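Local coordinates for protein B-agarase (Saccharophagus degradans, PDB 4BQ2) that hydrolyses beta-1,4 linkages of agarose as an exo-acting beta-agarase of glycoside hydrolase family 50, at residues A[439-444]-A[460-465]; A[453-458]-A[580-585]; A[489-494]-A[603-608]; A[505-510]-A[573-578]. All coordinates share one frame; numbering follows the deposited sequence.

How the interactions relate
Interactions 1, 2 and 4 cluster on one side of the protein, their centres 23 to 26 Å from the centre of the chain, whereas that of interaction 3 lies about 10 Å from it, where E491 comes within about 3 Å of a bound glycerol. Strand 443-444 of interaction 1 pairs with strand 454-455 of interaction 2 through V444 N to M454 O, 2.7 Å. Helix 565-593 supplies one partner to interactions 2 and 4, and its tyrosines spread the connections. Y578 OH meets P455 O at 2.6 Å, and Y582 OH meets D489 OD2, also at 2.6 Å, tying interaction 2 to interaction 3. F494 CE1 packs against Y578 CE2 at 3.7 Å, joining interactions 3 and 4.

Interaction 1. Residues A[439-444]-A[460-465]; sequences GDFKTV and PEFKVR
F441 projects from the 439-444 loop onto the first turns of helix 460-477, and its ring carries the dense part of the contact. The edge of F462 is turned into one face of F441 in a T-shaped (edge-to-face) pair, with planes 84° apart and centroids separated by 5.3 Å. F462 CD1 sits over the middle of that face, while G439 O lies above the opposite one. R465 crosses at about a right angle and sets CB and CG against the edge of the F441 ring, CG 3.8 Å from F441 CD2. The F441 CB atom itself rests 3.6 Å from F462 N; with chi1 at 43°, CG is tucked between the backbone N and carbonyl carbon, which brings the ring against both F462 and R465.
The other end is looser and wetter. E461 touches F441 CB and CA with its CB and CG methylenes. A water between E461 OE2 and D440 N makes only a doubtful bridge, being too close to the nitrogen, and no direct hydrogen bond crosses between the segments. The bent R465 chain carries its guanidinium past G439 to the carbonyls of I438 and D313. P455 of strand 454-455 packs against both phenylalanines, and V585 of helix 565-593 covers F462.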
loop_
_atom_site.group_PDB
_atom_site.type_symbol
_atom_site.label_atom_id
_atom_site.label_comp_id
_atom_site.label_asym_id
_atom_site.label_seq_id
_atom_site.Cartn_x
_atom_site.Cartn_y
_atom_site.Cartn_z
ATOM N N GLY A 439 -2.479 -5.555 21.654
ATOM C CA GLY A 439 -2.872 -5.937 23.012
ATOM C C GLY A 439 -3.795 -4.918 23.654
ATOM O O GLY A 439 -4.284 -4.020 22.989
ATOM N N ASP A 440 -4.029 -5.059 24.950
ATOM C CA ASP A 440 -4.992 -4.198 25.632
ATOM C C ASP A 440 -4.377 -2.971 26.274
ATOM O O ASP A 440 -5.048 -2.344 27.102
ATOM C CB ASP A 440 -5.715 -4.996 26.729
ATOM C CG ASP A 440 -6.526 -6.119 26.175
ATOM O OD1 ASP A 440 -7.152 -5.899 25.110
ATOM O OD2 ASP A 440 -6.522 -7.214 26.795
ATOM N N PHE A 441 -3.116 -2.667 25.948
ATOM C CA PHE A 441 -2.390 -1.529 26.521
ATOM C C PHE A 441 -3.144 -0.240 26.227
ATOM O O PHE A 441 -3.998 -0.197 25.351
ATOM C CB PHE A 441 -0.930 -1.448 26.025
ATOM C CG PHE A 441 -0.764 -1.707 24.526
ATOM C CD1 PHE A 441 -1.173 -0.756 23.570
ATOM C CD2 PHE A 441 -0.221 -2.910 24.077
ATOM C CE1 PHE A 441 -1.019 -1.008 22.213
ATOM C CE2 PHE A 441 -0.076 -3.172 22.718
ATOM C CZ PHE A 441 -0.466 -2.222 21.779
ATOM N N LYS A 442 -2.831 0.812 26.972
ATOM C CA LYS A 442 -3.481 2.104 26.753
ATOM C C LYS A 442 -3.056 2.638 25.391
ATOM O O LYS A 442 -2.011 2.226 24.867
ATOM C CB LYS A 442 -3.095 3.073 27.861
ATOM C CG LYS A 442 -3.771 2.796 29.214
ATOM C CD LYS A 442 -3.066 3.623 30.280
ATOM C CE LYS A 442 -3.374 3.192 31.707
ATOM N NZ LYS A 442 -4.781 3.469 32.085
ATOM N N THR A 443 -3.875 3.531 24.827
ATOM C CA THR A 443 -3.650 4.126 23.492
ATOM C C THR A 443 -3.496 5.662 23.498
ATOM O O THR A 443 -3.841 6.337 24.477
ATOM C CB THR A 443 -4.774 3.735 22.477
ATOM O OG1 THR A 443 -6.047 4.250 22.911
ATOM C CG2 THR A 443 -4.848 2.183 22.337
ATOM N N VAL A 444 -2.971 6.199 22.392
ATOM C CA VAL A 444 -3.008 7.641 22.089
ATOM C C VAL A 444 -3.497 7.756 20.635
ATOM O O VAL A 444 -3.707 6.733 19.953
ATOM C CB VAL A 444 -1.610 8.300 22.271
ATOM C CG1 VAL A 444 -1.125 8.179 23.716
ATOM C CG2 VAL A 444 -0.595 7.680 21.321
ATOM N N PRO A 460 3.414 0.590 30.926
ATOM C CA PRO A 460 4.237 -0.632 31.089
ATOM C C PRO A 460 3.702 -1.855 30.306
ATOM O O PRO A 460 4.489 -2.660 29.811
ATOM C CB PRO A 460 4.208 -0.871 32.612
ATOM C CG PRO A 460 4.094 0.543 33.180
ATOM C CD PRO A 460 3.146 1.254 32.234
ATOM N N GLU A 461 2.384 -1.954 30.160
ATOM C CA GLU A 461 1.749 -3.003 29.360
ATOM C C GLU A 461 2.114 -2.970 27.881
ATOM O O GLU A 461 2.118 -4.041 27.238
ATOM C CB GLU A 461 0.225 -3.001 29.527
ATOM C CG GLU A 461 -0.505 -4.158 28.826
ATOM C CD GLU A 461 -0.211 -5.527 29.446
ATOM O OE1 GLU A 461 0.431 -5.586 30.535
ATOM O OE2 GLU A 461 -0.625 -6.551 28.844
ATOM N N PHE A 462 2.409 -1.784 27.320
ATOM C CA PHE A 462 2.956 -1.773 25.968
ATOM C C PHE A 462 4.266 -2.597 25.903
ATOM O O PHE A 462 4.435 -3.464 25.029
ATOM C CB PHE A 462 3.154 -0.349 25.397
ATOM C CG PHE A 462 3.798 -0.353 24.016
ATOM C CD1 PHE A 462 3.087 -0.791 22.897
ATOM C CD2 PHE A 462 5.131 0.019 23.852
ATOM C CE1 PHE A 462 3.679 -0.827 21.638
ATOM C CE2 PHE A 462 5.730 -0.007 22.582
ATOM C CZ PHE A 462 5.006 -0.438 21.485
ATOM N N LYS A 463 5.184 -2.351 26.836
ATOM C CA LYS A 463 6.422 -3.126 26.869
ATOM C C LYS A 463 6.174 -4.623 27.104
ATOM O O LYS A 463 6.821 -5.493 26.482
ATOM C CB LYS A 463 7.377 -2.575 27.944
ATOM C CG LYS A 463 8.643 -3.423 28.123
ATOM C CD LYS A 463 9.694 -2.676 28.950
ATOM C CE LYS A 463 10.861 -3.570 29.323
ATOM N NZ LYS A 463 11.915 -2.790 30.047
ATOM N N VAL A 464 5.244 -4.937 28.006
ATOM C CA VAL A 464 4.830 -6.343 28.206
ATOM C C VAL A 464 4.465 -7.009 26.856
ATOM O O VAL A 464 4.918 -8.115 26.535
ATOM C CB VAL A 464 3.663 -6.449 29.242
ATOM C CG1 VAL A 464 3.139 -7.888 29.381
ATOM C CG2 VAL A 464 4.123 -5.925 30.598
ATOM N N ARG A 465 3.669 -6.316 26.055
ATOM C CA ARG A 465 3.183 -6.881 24.827
ATOM C C ARG A 465 4.287 -6.918 23.766
ATOM O O ARG A 465 4.346 -7.881 22.977
ATOM C CB ARG A 465 1.922 -6.118 24.361
ATOM C CG ARG A 465 0.666 -6.397 25.208
ATOM C CD ARG A 465 0.391 -7.902 25.321
ATOM N NE ARG A 465 0.042 -8.428 24.004
ATOM C CZ ARG A 465 -0.146 -9.713 23.706
ATOM N NH1 ARG A 465 0.001 -10.670 24.622
ATOM N NH2 ARG A 465 -0.486 -10.039 22.462
HETATM O O HOH W 1 -2.628 -6.636 26.370
#

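Interaction 2. Residues A[453-458]-A[580-585]; sequences AMPDVF and DQYFKV
V457 and Y582 mark the closest backbone approach, with CA atoms 5.4 Å apart, where the chain leaving strand 454-455 turns over one side of helix 565-593. An Asx turn shapes this passage: D456 OD1 accepts from F458 N, and the V457 carbonyl is presented to the helix. Q581 answers it, NE2 donating to V457 O at 3.1 Å with an N-H...O angle of 161°. The acceptor lies in the plane of the Q581 amide, although the donor is tilted 31° from the plane of the V457 carbonyl.
Q581 also carries much of the apolar contact. Its CG is anti to the backbone N (chi1 178°) and the chain bends at the next bond, which lays the methylene groups flat against F458. Q581 CG stands 3.6 Å from the centroid of the F458 ring, almost on its normal, a CH-pi contact; the amide plane runs nearly parallel to the ring, so a single side chain grips both the carbonyl and the aromatic face. V457 divides its methyls between two partners. Its CG2 meets Q581 CG at 3.6 Å, and its CG1 reaches the edge of the Y582 ring, 3.7 Å from CD1. P455 CG adds a lighter touch on the same ring atom of Y582.
Around this junction, helix 519-532 packs on F458 through P519, T520 and A523, and F462 of helix 460-477 packs on V457. Strand 454-455 itself is paired with strand 443-444, so the helix is linked to a two-stranded antiparallel hairpin.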
loop_
_atom_site.group_PDB
_atom_site.type_symbol
_atom_site.label_atom_id
_atom_site.label_comp_id
_atom_site.label_asym_id
_atom_site.label_seq_id
_atom_site.Cartn_x
_atom_site.Cartn_y
_atom_site.Cartn_z
ATOM N N ALA A 453 -5.581 2.645 16.275
ATOM C CA ALA A 453 -5.112 3.627 17.254
ATOM C C ALA A 453 -3.628 3.412 17.580
ATOM O O ALA A 453 -3.106 2.289 17.465
ATOM C CB ALA A 453 -5.939 3.529 18.530
ATOM N N MET A 454 -2.974 4.476 18.027
ATOM C CA MET A 454 -1.540 4.437 18.354
ATOM C C MET A 454 -1.325 3.979 19.798
ATOM O O MET A 454 -2.164 4.260 20.680
ATOM C CB MET A 454 -0.923 5.812 18.094
ATOM C CG MET A 454 -0.831 6.138 16.615
ATOM S SD MET A 454 0.326 5.047 15.728
ATOM C CE MET A 454 1.889 5.768 16.252
ATOM N N PRO A 455 -0.215 3.254 20.052
ATOM C CA PRO A 455 0.012 2.724 21.369
ATOM C C PRO A 455 0.492 3.790 22.339
ATOM O O PRO A 455 1.211 4.704 21.936
ATOM C CB PRO A 455 1.144 1.691 21.142
ATOM C CG PRO A 455 1.910 2.240 19.962
ATOM C CD PRO A 455 0.813 2.808 19.084
ATOM N N ASP A 456 0.101 3.669 23.598
ATOM C CA ASP A 456 0.733 4.490 24.643
ATOM C C ASP A 456 1.999 3.786 25.071
ATOM O O ASP A 456 1.964 2.880 25.890
ATOM C CB ASP A 456 -0.167 4.709 25.871
ATOM C CG ASP A 456 0.423 5.744 26.818
ATOM O OD1 ASP A 456 1.671 5.770 26.920
ATOM O OD2 ASP A 456 -0.333 6.557 27.419
ATOM N N VAL A 457 3.114 4.215 24.497
ATOM C CA VAL A 457 4.380 3.524 24.615
ATOM C C VAL A 457 5.019 3.726 25.976
ATOM O O VAL A 457 6.051 3.125 26.261
ATOM C CB VAL A 457 5.341 3.978 23.504
ATOM C CG1 VAL A 457 4.793 3.547 22.148
ATOM C CG2 VAL A 457 5.525 5.514 23.525
ATOM N N PHE A 458 4.426 4.602 26.797
ATOM C CA PHE A 458 4.880 4.783 28.185
ATOM C C PHE A 458 4.108 3.901 29.189
ATOM O O PHE A 458 4.493 3.788 30.355
ATOM C CB PHE A 458 4.802 6.277 28.566
ATOM C CG PHE A 458 5.876 7.119 27.922
ATOM C CD1 PHE A 458 7.136 7.241 28.520
ATOM C CD2 PHE A 458 5.640 7.786 26.744
ATOM C CE1 PHE A 458 8.140 8.013 27.929
ATOM C CE2 PHE A 458 6.632 8.543 26.153
ATOM C CZ PHE A 458 7.879 8.659 26.747
ATOM N N ASP A 580 10.941 8.218 20.221
ATOM C CA ASP A 580 12.074 7.601 20.933
ATOM C C ASP A 580 11.660 6.451 21.855
ATOM O O ASP A 580 12.294 5.388 21.857
ATOM C CB ASP A 580 12.806 8.635 21.781
ATOM C CG ASP A 580 13.747 9.519 20.978
ATOM O OD1 ASP A 580 14.099 9.200 19.814
ATOM O OD2 ASP A 580 14.157 10.564 21.533
ATOM N N GLN A 581 10.579 6.659 22.609
ATOM C CA GLN A 581 10.092 5.645 23.537
ATOM C C GLN A 581 9.521 4.425 22.812
ATOM O O GLN A 581 9.729 3.268 23.270
ATOM C CB GLN A 581 9.080 6.260 24.526
ATOM C CG GLN A 581 8.462 5.277 25.510
ATOM C CD GLN A 581 9.423 4.704 26.561
ATOM O OE1 GLN A 581 10.552 5.180 26.748
ATOM N NE2 GLN A 581 8.960 3.676 27.268
ATOM N N TYR A 582 8.794 4.672 21.703
ATOM C CA TYR A 582 8.285 3.578 20.874
ATOM C C TYR A 582 9.463 2.687 20.423
ATOM O O TYR A 582 9.467 1.457 20.665
ATOM C CB TYR A 582 7.505 4.096 19.642
ATOM C CG TYR A 582 7.157 2.957 18.699
ATOM C CD1 TYR A 582 6.023 2.158 18.912
ATOM C CD2 TYR A 582 7.989 2.642 17.625
ATOM C CE1 TYR A 582 5.730 1.094 18.054
ATOM C CE2 TYR A 582 7.721 1.570 16.793
ATOM C CZ TYR A 582 6.595 0.802 17.012
ATOM O OH TYR A 582 6.355 -0.240 16.156
ATOM N N PHE A 583 10.468 3.309 19.790
ATOM C CA PHE A 583 11.598 2.556 19.217
ATOM C C PHE A 583 12.535 1.954 20.244
ATOM O O PHE A 583 13.048 0.854 20.020
ATOM C CB PHE A 583 12.372 3.383 18.175
ATOM C CG PHE A 583 11.621 3.571 16.901
ATOM C CD1 PHE A 583 11.408 2.486 16.053
ATOM C CD2 PHE A 583 11.054 4.813 16.566
ATOM C CE1 PHE A 583 10.654 2.627 14.899
ATOM C CE2 PHE A 583 10.316 4.966 15.382
ATOM C CZ PHE A 583 10.131 3.871 14.546
ATOM N N LYS A 584 12.695 2.642 21.379
ATOM C CA LYS A 584 13.443 2.135 22.540
ATOM C C LYS A 584 12.835 0.828 23.027
ATOM O O LYS A 584 13.536 -0.196 23.164
ATOM C CB LYS A 584 13.499 3.155 23.687
ATOM C CG LYS A 584 14.463 2.752 24.817
ATOM C CD LYS A 584 14.478 3.761 25.961
ATOM C CE LYS A 584 15.312 3.268 27.136
ATOM N NZ LYS A 584 14.876 3.885 28.439
ATOM N N VAL A 585 11.530 0.837 23.254
ATOM C CA VAL A 585 10.855 -0.354 23.781
ATOM C C VAL A 585 10.882 -1.501 22.776
ATOM O O VAL A 585 11.173 -2.648 23.146
ATOM C CB VAL A 585 9.405 -0.056 24.216
ATOM C CG1 VAL A 585 8.626 -1.339 24.468
ATOM C CG2 VAL A 585 9.413 0.776 25.470
#

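Interaction 3. Residues A[489-494]-A[603-608]; sequences DNEKSF and RFPDWG
R603 and N490 meet through their side chains: NE donates to N490 OD1 at 2.9 Å, lying 30° out of the amide carbonyl's plane while OD1 stays near the plane of the guanidinium. Beside this bond the backbones are joined by E491 N to R603 O, 3.1 Å. The E491 chain, extended beyond CG, passes P605 at a slant, the two CG atoms 3.9 Å apart, and crosses W607 at about a right angle, its OE1 3.6 Å from W607 CZ2. P605 CG covers one face of the W607 indole, and S493 OG, hydrogen-bonded to F450 N, lies at the indole's edge. A water bridges K492 O and G608 O, donating to both, where the P605-G608 type I turn comes alongside the other loop.
Farther out, W451 and N627 hydrogen-bond the two E491 carboxylate oxygens, and E652 forms a salt bridge with R603 NH2. These partners fix the direction of both side chains. A glycerol near E491, probably from the crystallisation liquor, hints at a pocket. N490 and E491 lie just beyond strand 483-488, consistent with the Asn-Glu motif that lines the substrate cleft of clan GH-A (alpha/beta)8-barrel glycosidases.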
loop_
_atom_site.group_PDB
_atom_site.type_symbol
_atom_site.label_atom_id
_atom_site.label_comp_id
_atom_site.label_asym_id
_atom_site.label_seq_id
_atom_site.Cartn_x
_atom_site.Cartn_y
_atom_site.Cartn_z
ATOM N N ASP A 489 5.610 -4.130 13.387
ATOM C CA ASP A 489 4.516 -3.174 13.069
ATOM C C ASP A 489 4.622 -2.675 11.629
ATOM O O ASP A 489 5.473 -3.118 10.906
ATOM C CB ASP A 489 4.460 -2.009 14.077
ATOM C CG ASP A 489 3.916 -2.431 15.436
ATOM O OD1 ASP A 489 3.211 -3.484 15.532
ATOM O OD2 ASP A 489 4.205 -1.703 16.428
ATOM N N ASN A 490 3.730 -1.771 11.196
ATOM C CA ASN A 490 3.689 -1.379 9.812
ATOM C C ASN A 490 2.793 -0.159 9.653
ATOM O O ASN A 490 1.648 -0.179 10.161
ATOM C CB ASN A 490 3.102 -2.542 8.989
ATOM C CG ASN A 490 2.919 -2.197 7.530
ATOM O OD1 ASN A 490 3.904 -2.050 6.817
ATOM N ND2 ASN A 490 1.656 -2.137 7.055
ATOM N N GLU A 491 3.297 0.888 8.977
ATOM C CA GLU A 491 2.460 2.044 8.596
ATOM C C GLU A 491 1.611 2.585 9.761
ATOM O O GLU A 491 0.397 2.804 9.650
ATOM C CB GLU A 491 1.577 1.662 7.395
ATOM C CG GLU A 491 2.399 1.269 6.169
ATOM C CD GLU A 491 1.559 1.099 4.914
ATOM O OE1 GLU A 491 0.319 1.219 5.003
ATOM O OE2 GLU A 491 2.152 0.856 3.832
ATOM N N LYS A 492 2.274 2.828 10.887
ATOM C CA LYS A 492 1.619 3.412 12.042
ATOM C C LYS A 492 1.336 4.874 11.747
ATOM O O LYS A 492 2.094 5.534 11.040
ATOM C CB LYS A 492 2.506 3.257 13.295
ATOM C CG LYS A 492 2.888 1.789 13.587
ATOM C CD LYS A 492 3.435 1.610 15.020
ATOM C CE LYS A 492 2.273 1.598 16.016
ATOM N NZ LYS A 492 1.378 0.391 15.902
ATOM N N SER A 493 0.226 5.373 12.271
ATOM C CA SER A 493 -0.133 6.783 12.076
ATOM C C SER A 493 0.628 7.706 13.033
ATOM O O SER A 493 0.066 8.185 14.033
ATOM C CB SER A 493 -1.649 6.959 12.231
ATOM O OG SER A 493 -2.335 6.315 11.144
ATOM N N PHE A 494 1.893 7.979 12.706
ATOM C CA PHE A 494 2.741 8.829 13.534
ATOM C C PHE A 494 2.471 10.319 13.273
ATOM O O PHE A 494 2.952 11.180 14.012
ATOM C CB PHE A 494 4.226 8.550 13.261
ATOM C CG PHE A 494 4.780 7.411 14.035
ATOM C CD1 PHE A 494 5.061 7.537 15.390
ATOM C CD2 PHE A 494 5.078 6.202 13.391
ATOM C CE1 PHE A 494 5.607 6.469 16.100
ATOM C CE2 PHE A 494 5.614 5.139 14.093
ATOM C CZ PHE A 494 5.884 5.263 15.441
ATOM N N ARG A 603 8.427 0.457 9.054
ATOM C CA ARG A 603 7.880 0.607 7.695
ATOM C C ARG A 603 7.054 1.894 7.516
ATOM O O ARG A 603 5.796 1.873 7.497
ATOM C CB ARG A 603 7.080 -0.666 7.310
ATOM C CG ARG A 603 7.864 -1.940 7.663
ATOM C CD ARG A 603 6.979 -3.205 7.647
ATOM N NE ARG A 603 6.382 -3.461 6.330
ATOM C CZ ARG A 603 7.036 -4.007 5.290
ATOM N NH1 ARG A 603 8.324 -4.371 5.380
ATOM N NH2 ARG A 603 6.386 -4.223 4.153
ATOM N N PHE A 604 7.763 3.001 7.332
ATOM C CA PHE A 604 7.112 4.325 7.252
ATOM C C PHE A 604 6.525 4.546 5.865
ATOM O O PHE A 604 7.237 4.434 4.852
ATOM C CB PHE A 604 8.148 5.445 7.468
ATOM C CG PHE A 604 8.815 5.441 8.810
ATOM C CD1 PHE A 604 8.067 5.428 9.984
ATOM C CD2 PHE A 604 10.204 5.529 8.900
ATOM C CE1 PHE A 604 8.689 5.477 11.222
ATOM C CE2 PHE A 604 10.834 5.579 10.131
ATOM C CZ PHE A 604 10.071 5.570 11.297
ATOM N N PRO A 605 5.231 4.884 5.792
ATOM C CA PRO A 605 4.663 5.302 4.506
ATOM C C PRO A 605 4.888 6.792 4.287
ATOM O O PRO A 605 5.325 7.504 5.221
ATOM C CB PRO A 605 3.167 5.038 4.685
ATOM C CG PRO A 605 2.919 5.182 6.163
ATOM C CD PRO A 605 4.257 4.984 6.895
ATOM N N ASP A 606 4.577 7.286 3.096
ATOM C CA ASP A 606 4.721 8.727 2.849
ATOM C C ASP A 606 3.800 9.618 3.685
ATOM O O ASP A 606 4.105 10.769 3.943
ATOM C CB ASP A 606 4.676 9.035 1.354
ATOM C CG ASP A 606 3.300 8.915 0.757
ATOM O OD1 ASP A 606 2.402 8.252 1.321
ATOM O OD2 ASP A 606 3.117 9.516 -0.315
ATOM N N TRP A 607 2.692 9.067 4.154
ATOM C CA TRP A 607 1.763 9.818 4.999
ATOM C C TRP A 607 2.048 9.634 6.484
ATOM O O TRP A 607 1.257 10.037 7.351
ATOM C CB TRP A 607 0.300 9.450 4.626
ATOM C CG TRP A 607 0.047 7.952 4.508
ATOM C CD1 TRP A 607 0.093 7.203 3.366
ATOM C CD2 TRP A 607 -0.287 7.040 5.579
ATOM N NE1 TRP A 607 -0.190 5.890 3.659
ATOM C CE2 TRP A 607 -0.431 5.762 5.003
ATOM C CE3 TRP A 607 -0.480 7.189 6.962
ATOM C CZ2 TRP A 607 -0.758 4.613 5.760
ATOM C CZ3 TRP A 607 -0.816 6.034 7.739
ATOM C CH2 TRP A 607 -0.949 4.760 7.113
ATOM N N GLY A 608 3.177 9.010 6.807
ATOM C CA GLY A 608 3.477 8.760 8.191
ATOM C C GLY A 608 4.957 8.792 8.497
ATOM O O GLY A 608 5.462 7.931 9.233
HETATM O O HOH W 2 4.613 5.307 9.993
#

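Interaction 4. Residues A[505-510]-A[573-578]; sequences GIPIHT and MLLSAY
I506 lies over the ring of Y578, its CG2 methyl 4.3 Å from the ring centroid and only 8° off the normal, a CH-pi contact. It is one end of a steep helix-helix crossing: helices 505-511 and 565-593 meet at 101° between their local axes, which approach to 8.9 Å, so just one short patch of each surface takes part. I506 uses a second branch as well. CG1 is anti to the carbonyl carbon (chi1 -66°), and from there CD1 extends to 3.8 Å from Y578 CE2. The two side chains cross at about a right angle, and both isoleucine methyls lie on the same side of the tyrosine ring, CG2 over its centre and CD1 displaced outward toward CE2.
P507 carries the other end of the patch. Its ring sits against the backbone of helix 565-593, CG only 3.8 Å from L575 N, and P507 CG lies 4.0 Å from L574 CB, the two side chains running in opposite directions. L575, whose CG is anti to its own backbone N, brings CD1 back to the P507 ring and, more distantly, to I506 CB. No hydrogen bond crosses between the helices; the contact is apolar and buried. F524 of helix 519-532 packs on L574 and T510, V613 of helix 611-620 on L575, and M454 on I506 and Y578, while the Y578 hydroxyl is bonded to P455 O. Within the shorter helix, I506 O accepts from both T510 N and T510 OG1, on opposite faces of its carbonyl plane, the hydroxyl at 2.7 Å.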
loop_
_atom_site.group_PDB
_atom_site.type_symbol
_atom_site.label_atom_id
_atom_site.label_comp_id
_atom_site.label_asym_id
_atom_site.label_seq_id
_atom_site.Cartn_x
_atom_site.Cartn_y
_atom_site.Cartn_z
ATOM N N GLY A 505 -0.160 15.718 15.123
ATOM C CA GLY A 505 -1.439 15.248 15.654
ATOM C C GLY A 505 -1.340 14.506 16.974
ATOM O O GLY A 505 -2.233 14.622 17.808
ATOM N N ILE A 506 -0.272 13.721 17.171
ATOM C CA ILE A 506 -0.111 12.992 18.448
ATOM C C ILE A 506 0.123 13.960 19.624
ATOM O O ILE A 506 -0.553 13.852 20.638
ATOM C CB ILE A 506 0.946 11.853 18.369
ATOM C CG1 ILE A 506 0.450 10.750 17.411
ATOM C CG2 ILE A 506 1.175 11.228 19.745
ATOM C CD1 ILE A 506 1.504 9.694 17.118
ATOM N N PRO A 507 1.082 14.917 19.487
ATOM C CA PRO A 507 1.195 15.931 20.544
ATOM C C PRO A 507 -0.093 16.718 20.776
ATOM O O PRO A 507 -0.495 16.884 21.914
ATOM C CB PRO A 507 2.303 16.844 20.029
ATOM C CG PRO A 507 3.212 15.892 19.335
ATOM C CD PRO A 507 2.269 14.942 18.602
ATOM N N ILE A 508 -0.751 17.149 19.707
ATOM C CA ILE A 508 -1.942 17.980 19.851
ATOM C C ILE A 508 -3.034 17.204 20.577
ATOM O O ILE A 508 -3.564 17.665 21.590
ATOM C CB ILE A 508 -2.387 18.513 18.468
ATOM C CG1 ILE A 508 -1.372 19.554 17.984
ATOM C CG2 ILE A 508 -3.832 19.012 18.458
ATOM C CD1 ILE A 508 -1.642 20.082 16.591
ATOM N N HIS A 509 -3.367 16.011 20.080
ATOM C CA HIS A 509 -4.404 15.196 20.722
ATOM C C HIS A 509 -4.069 14.820 22.176
ATOM O O HIS A 509 -4.942 14.825 23.053
ATOM C CB HIS A 509 -4.664 13.923 19.907
ATOM C CG HIS A 509 -5.863 13.134 20.369
ATOM N ND1 HIS A 509 -5.821 12.271 21.448
ATOM C CD2 HIS A 509 -7.125 13.059 19.873
ATOM C CE1 HIS A 509 -7.013 11.723 21.616
ATOM N NE2 HIS A 509 -7.821 12.183 20.674
ATOM N N THR A 510 -2.812 14.466 22.432
ATOM C CA THR A 510 -2.441 14.032 23.776
ATOM C C THR A 510 -2.416 15.191 24.771
ATOM O O THR A 510 -2.831 15.025 25.936
ATOM C CB THR A 510 -1.098 13.302 23.760
ATOM O OG1 THR A 510 -1.158 12.285 22.748
ATOM C CG2 THR A 510 -0.823 12.651 25.124
ATOM N N MET A 573 9.373 18.501 20.079
ATOM C CA MET A 573 9.991 17.868 21.232
ATOM C C MET A 573 9.162 16.661 21.743
ATOM O O MET A 573 9.725 15.598 22.073
ATOM C CB MET A 573 10.188 18.908 22.362
ATOM C CG MET A 573 10.492 18.293 23.724
ATOM S SD MET A 573 10.771 19.534 25.003
ATOM C CE MET A 573 9.076 19.811 25.510
ATOM N N LEU A 574 7.847 16.845 21.825
ATOM C CA LEU A 574 6.927 15.805 22.320
ATOM C C LEU A 574 6.825 14.611 21.348
ATOM O O LEU A 574 6.773 13.437 21.777
ATOM C CB LEU A 574 5.532 16.382 22.578
ATOM C CG LEU A 574 5.485 17.536 23.595
ATOM C CD1 LEU A 574 4.065 18.018 23.805
ATOM C CD2 LEU A 574 6.151 17.171 24.906
ATOM N N LEU A 575 6.779 14.920 20.051
ATOM C CA LEU A 575 6.770 13.864 19.026
ATOM C C LEU A 575 8.066 13.050 19.087
ATOM O O LEU A 575 8.023 11.825 19.006
ATOM C CB LEU A 575 6.525 14.414 17.599
ATOM C CG LEU A 575 6.238 13.352 16.504
ATOM C CD1 LEU A 575 5.119 12.387 16.931
ATOM C CD2 LEU A 575 5.919 13.972 15.158
ATOM N N SER A 576 9.207 13.732 19.233
ATOM C CA SER A 576 10.476 13.065 19.335
ATOM C C SER A 576 10.477 12.142 20.508
ATOM O O SER A 576 10.894 10.998 20.382
ATOM C CB SER A 576 11.650 14.053 19.441
ATOM O OG SER A 576 11.919 14.638 18.177
ATOM N N ALA A 577 9.998 12.622 21.654
ATOM C CA ALA A 577 10.034 11.806 22.855
ATOM C C ALA A 577 9.124 10.578 22.747
ATOM O O ALA A 577 9.507 9.465 23.170
ATOM C CB ALA A 577 9.704 12.649 24.082
ATOM N N TYR A 578 7.943 10.770 22.159
ATOM C CA TYR A 578 7.010 9.672 21.897
ATOM C C TYR A 578 7.664 8.597 20.987
ATOM O O TYR A 578 7.690 7.398 21.322
ATOM C CB TYR A 578 5.714 10.207 21.243
ATOM C CG TYR A 578 4.744 9.082 20.849
ATOM C CD1 TYR A 578 3.894 8.494 21.803
ATOM C CD2 TYR A 578 4.715 8.576 19.550
ATOM C CE1 TYR A 578 3.028 7.439 21.459
ATOM C CE2 TYR A 578 3.843 7.532 19.203
ATOM C CZ TYR A 578 3.014 6.957 20.162
ATOM O OH TYR A 578 2.125 5.919 19.828
#